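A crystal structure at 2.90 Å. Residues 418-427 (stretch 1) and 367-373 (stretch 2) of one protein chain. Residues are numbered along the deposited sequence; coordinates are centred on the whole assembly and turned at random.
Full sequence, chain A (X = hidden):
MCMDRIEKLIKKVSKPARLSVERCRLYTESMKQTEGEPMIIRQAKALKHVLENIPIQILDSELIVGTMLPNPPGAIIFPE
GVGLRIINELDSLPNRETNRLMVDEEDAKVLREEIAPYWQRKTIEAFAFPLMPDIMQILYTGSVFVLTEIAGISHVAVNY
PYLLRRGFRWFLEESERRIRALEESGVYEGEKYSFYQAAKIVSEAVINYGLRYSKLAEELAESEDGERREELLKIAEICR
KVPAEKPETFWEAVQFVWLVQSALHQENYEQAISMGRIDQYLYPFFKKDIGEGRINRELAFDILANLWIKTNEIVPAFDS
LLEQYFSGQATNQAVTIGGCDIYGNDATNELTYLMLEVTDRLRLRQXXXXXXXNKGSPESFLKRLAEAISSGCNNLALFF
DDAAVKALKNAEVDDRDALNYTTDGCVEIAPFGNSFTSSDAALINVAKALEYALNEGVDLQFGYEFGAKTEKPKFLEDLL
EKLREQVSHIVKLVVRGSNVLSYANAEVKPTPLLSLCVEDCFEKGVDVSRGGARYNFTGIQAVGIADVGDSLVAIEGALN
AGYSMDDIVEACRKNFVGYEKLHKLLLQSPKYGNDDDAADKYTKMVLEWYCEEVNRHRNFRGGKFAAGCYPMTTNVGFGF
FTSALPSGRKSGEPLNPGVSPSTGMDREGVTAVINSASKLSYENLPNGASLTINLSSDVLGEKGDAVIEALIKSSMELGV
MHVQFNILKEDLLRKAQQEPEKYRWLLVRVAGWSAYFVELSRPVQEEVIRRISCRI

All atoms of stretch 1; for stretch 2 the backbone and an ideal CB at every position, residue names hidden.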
# COMPACT_ATOMS: atom_id res chain seq x y z
N ALA A 418 8.07 12.78 -21.35
CA ALA A 418 8.09 12.39 -22.77
C ALA A 418 8.76 13.43 -23.66
O ALA A 418 9.58 13.08 -24.49
CB ALA A 418 6.68 12.08 -23.28
N LEU A 419 8.39 14.70 -23.49
CA LEU A 419 9.05 15.80 -24.20
C LEU A 419 10.56 15.81 -23.96
O LEU A 419 11.34 15.98 -24.88
CB LEU A 419 8.47 17.15 -23.77
CG LEU A 419 7.34 17.86 -24.54
CD1 LEU A 419 7.18 17.37 -25.99
CD2 LEU A 419 6.02 17.78 -23.80
N ASN A 420 10.98 15.56 -22.72
CA ASN A 420 12.40 15.56 -22.38
C ASN A 420 13.03 14.17 -22.52
O ASN A 420 13.79 13.72 -21.66
CB ASN A 420 12.55 16.08 -20.93
CG ASN A 420 13.99 16.38 -20.54
OD1 ASN A 420 14.63 17.26 -21.11
ND2 ASN A 420 14.49 15.64 -19.54
N TYR A 421 12.72 13.46 -23.60
CA TYR A 421 13.19 12.10 -23.67
C TYR A 421 14.63 12.06 -24.12
O TYR A 421 15.15 13.03 -24.65
CB TYR A 421 12.32 11.23 -24.56
CG TYR A 421 12.48 11.44 -26.05
CD1 TYR A 421 13.31 10.63 -26.83
CD2 TYR A 421 11.78 12.45 -26.70
CE1 TYR A 421 13.44 10.83 -28.19
CE2 TYR A 421 11.89 12.65 -28.07
CZ TYR A 421 12.72 11.85 -28.80
OH TYR A 421 12.79 12.08 -30.15
N THR A 422 15.25 10.91 -23.89
CA THR A 422 16.58 10.64 -24.36
C THR A 422 16.57 9.36 -25.18
O THR A 422 15.59 8.63 -25.23
CB THR A 422 17.54 10.45 -23.20
OG1 THR A 422 18.88 10.30 -23.70
CG2 THR A 422 17.13 9.22 -22.39
N THR A 423 17.69 9.11 -25.83
CA THR A 423 17.85 7.88 -26.53
C THR A 423 19.01 7.11 -25.88
O THR A 423 19.81 7.68 -25.14
CB THR A 423 18.12 8.16 -28.02
OG1 THR A 423 19.38 8.80 -28.14
CG2 THR A 423 17.07 9.11 -28.62
N ASP A 424 19.08 5.81 -26.12
CA ASP A 424 20.24 5.01 -25.74
C ASP A 424 20.37 3.82 -26.71
O ASP A 424 19.38 3.40 -27.35
CB ASP A 424 20.15 4.50 -24.30
CG ASP A 424 18.92 3.60 -24.07
OD1 ASP A 424 17.82 4.16 -23.85
OD2 ASP A 424 19.07 2.36 -24.09
N GLY A 425 21.58 3.27 -26.80
CA GLY A 425 21.84 2.14 -27.68
C GLY A 425 21.79 2.46 -29.17
O GLY A 425 22.45 3.39 -29.62
N CYS A 426 21.01 1.70 -29.92
CA CYS A 426 20.75 2.03 -31.31
C CYS A 426 19.66 3.07 -31.48
O CYS A 426 19.92 4.21 -31.91
CB CYS A 426 20.26 0.80 -32.03
SG CYS A 426 21.30 -0.58 -31.81
N VAL A 427 18.42 2.65 -31.22
CA VAL A 427 17.23 3.45 -31.56
C VAL A 427 16.24 3.60 -30.41
O VAL A 427 15.18 4.22 -30.58
CB VAL A 427 16.46 2.87 -32.79
CG1 VAL A 427 17.38 2.67 -33.97
CG2 VAL A 427 15.78 1.55 -32.45
N UNK A 367 30.84 7.55 -30.81
CA UNK A 367 29.73 7.35 -29.91
C UNK A 367 28.56 7.12 -30.89
O UNK A 367 28.68 7.42 -32.09
CB UNK A 367 29.51 8.52 -28.95
N UNK A 368 27.46 6.55 -30.44
CA UNK A 368 26.35 6.46 -31.34
C UNK A 368 25.64 7.77 -31.22
O UNK A 368 24.95 8.00 -30.25
CB UNK A 368 25.44 5.27 -31.04
N UNK A 369 25.82 8.65 -32.19
CA UNK A 369 25.19 9.97 -32.07
C UNK A 369 23.75 10.07 -32.60
O UNK A 369 23.45 9.75 -33.76
CB UNK A 369 26.05 10.99 -32.81
N UNK A 370 22.87 10.51 -31.71
CA UNK A 370 21.45 10.50 -31.97
C UNK A 370 20.92 11.90 -31.97
O UNK A 370 21.06 12.63 -30.99
CB UNK A 370 20.71 9.64 -30.94
N UNK A 371 20.31 12.29 -33.08
CA UNK A 371 19.87 13.67 -33.24
C UNK A 371 18.36 13.72 -33.24
O UNK A 371 17.70 13.16 -34.11
CB UNK A 371 20.43 14.28 -34.53
N UNK A 372 17.81 14.39 -32.23
CA UNK A 372 16.39 14.67 -32.17
C UNK A 372 16.06 15.89 -33.04
O UNK A 372 16.65 16.98 -32.89
CB UNK A 372 15.95 14.90 -30.72
N UNK A 373 15.12 15.71 -33.96
CA UNK A 373 14.59 16.83 -34.71
C UNK A 373 13.08 16.80 -34.68
O UNK A 373 12.46 15.76 -34.43
CB UNK A 373 15.10 16.81 -36.15

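The backbone of 368-373 runs as a strand at 152° to the N-to-C direction of strand 421-424, so the two are roughly antiparallel, but their axes come no closer than 8.2 Å. At that spacing side chains, not paired backbones, must bridge the gap. The ideal CB atoms alternate: 368, 370 and 372 point toward stretch 1, while 369, 371 and 373 point away.

Position 367 precedes the strand, and its ideal CB has nothing of stretch 1 within 5.5 Å. Stretch 1 therefore sets no preference; phi of -115° is less typical of proline than values near -65°, yet the residue is Pro367.

At position 368 the ideal CB lies 3.8 Å from Gly425 O, a carbonyl within reach of a short side chain. A short or medium polar donor such as Ser, Thr, Asn or Gln would suit. It is Asn368, with chi1 in t, and ND2 sits 2.9 Å from Gly425 O; the N-H...O angle of 116° makes this a weak hydrogen bond.

Position 369 points away; extended angles of -88/124 suit a beta-branched residue among others, and it is Val369.

Position 370 faces Thr423 at the nearest CA-CA register, 7.0 Å. Its ideal CB is only 3.2 Å from Thr423 OG1, and the carbonyls of Gly425 and Cys426 lie further along. Ser, Asn, Gln or His could address the hydroxyl; a longer polar group could also extend toward the carbonyls. The residue is His370, chi1 m. Its ND1 and Thr423 OG1 share a 2.6 Å hydrogen bond in which either could be the donor. The other ring nitrogen, His370 NE2, is 2.7 Å from Cys426 O, but the angle is too poor for a hydrogen bond.

Position 371 points away; several side chains would fit, and it is Val371.

At position 372 the ideal CB lies 4.3 Å from Tyr421 OH. Beyond it are the Tyr421 ring and, farther off, the carbonyls of Leu419 and Tyr421, so a long donor such as Lys or Arg is favoured, with a planar one able to use the ring too. Arg372 does both. NH1 donates to Leu419 O (3.0 Å) and Tyr421 O (2.8 Å), while NH2 donates to Leu419 O (2.9 Å). The guanidinium stacks flat on Tyr421, centres 3.9 Å apart and planes at 12°, and Arg372 CD makes a CH-pi contact 3.8 Å from the ring centroid.

Position 373 points away, with no constraint from stretch 1; it is Ile373.

Stretch 2 367-373: PNVHVRI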
# COMPACT_ATOMS: atom_id res chain seq x y z
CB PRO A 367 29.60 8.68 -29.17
CG PRO A 367 30.51 9.61 -29.87
CD PRO A 367 30.95 8.97 -31.16
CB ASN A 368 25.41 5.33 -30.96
CG ASN A 368 24.61 4.84 -32.13
OD1 ASN A 368 24.52 5.52 -33.15
ND2 ASN A 368 24.04 3.66 -32.02
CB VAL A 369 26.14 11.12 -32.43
CG1 VAL A 369 27.42 10.55 -32.99
CG2 VAL A 369 25.48 12.15 -33.31
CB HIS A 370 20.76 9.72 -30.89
CG HIS A 370 21.09 8.26 -30.90
ND1 HIS A 370 20.91 7.45 -29.80
CD2 HIS A 370 21.60 7.47 -31.87
CE1 HIS A 370 21.27 6.22 -30.10
NE2 HIS A 370 21.70 6.20 -31.35
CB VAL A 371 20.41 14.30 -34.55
CG1 VAL A 371 20.25 15.80 -34.50
CG2 VAL A 371 21.86 13.95 -34.77
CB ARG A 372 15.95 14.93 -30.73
CG ARG A 372 15.80 13.70 -29.84
CD ARG A 372 15.35 14.10 -28.42
NE ARG A 372 14.21 15.02 -28.44
CZ ARG A 372 13.56 15.45 -27.36
NH1 ARG A 372 13.91 15.01 -26.17
NH2 ARG A 372 12.53 16.29 -27.48
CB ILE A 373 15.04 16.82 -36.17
CG1 ILE A 373 14.84 15.45 -36.78
CG2 ILE A 373 16.50 17.19 -36.31
CD1 ILE A 373 15.48 15.36 -38.12
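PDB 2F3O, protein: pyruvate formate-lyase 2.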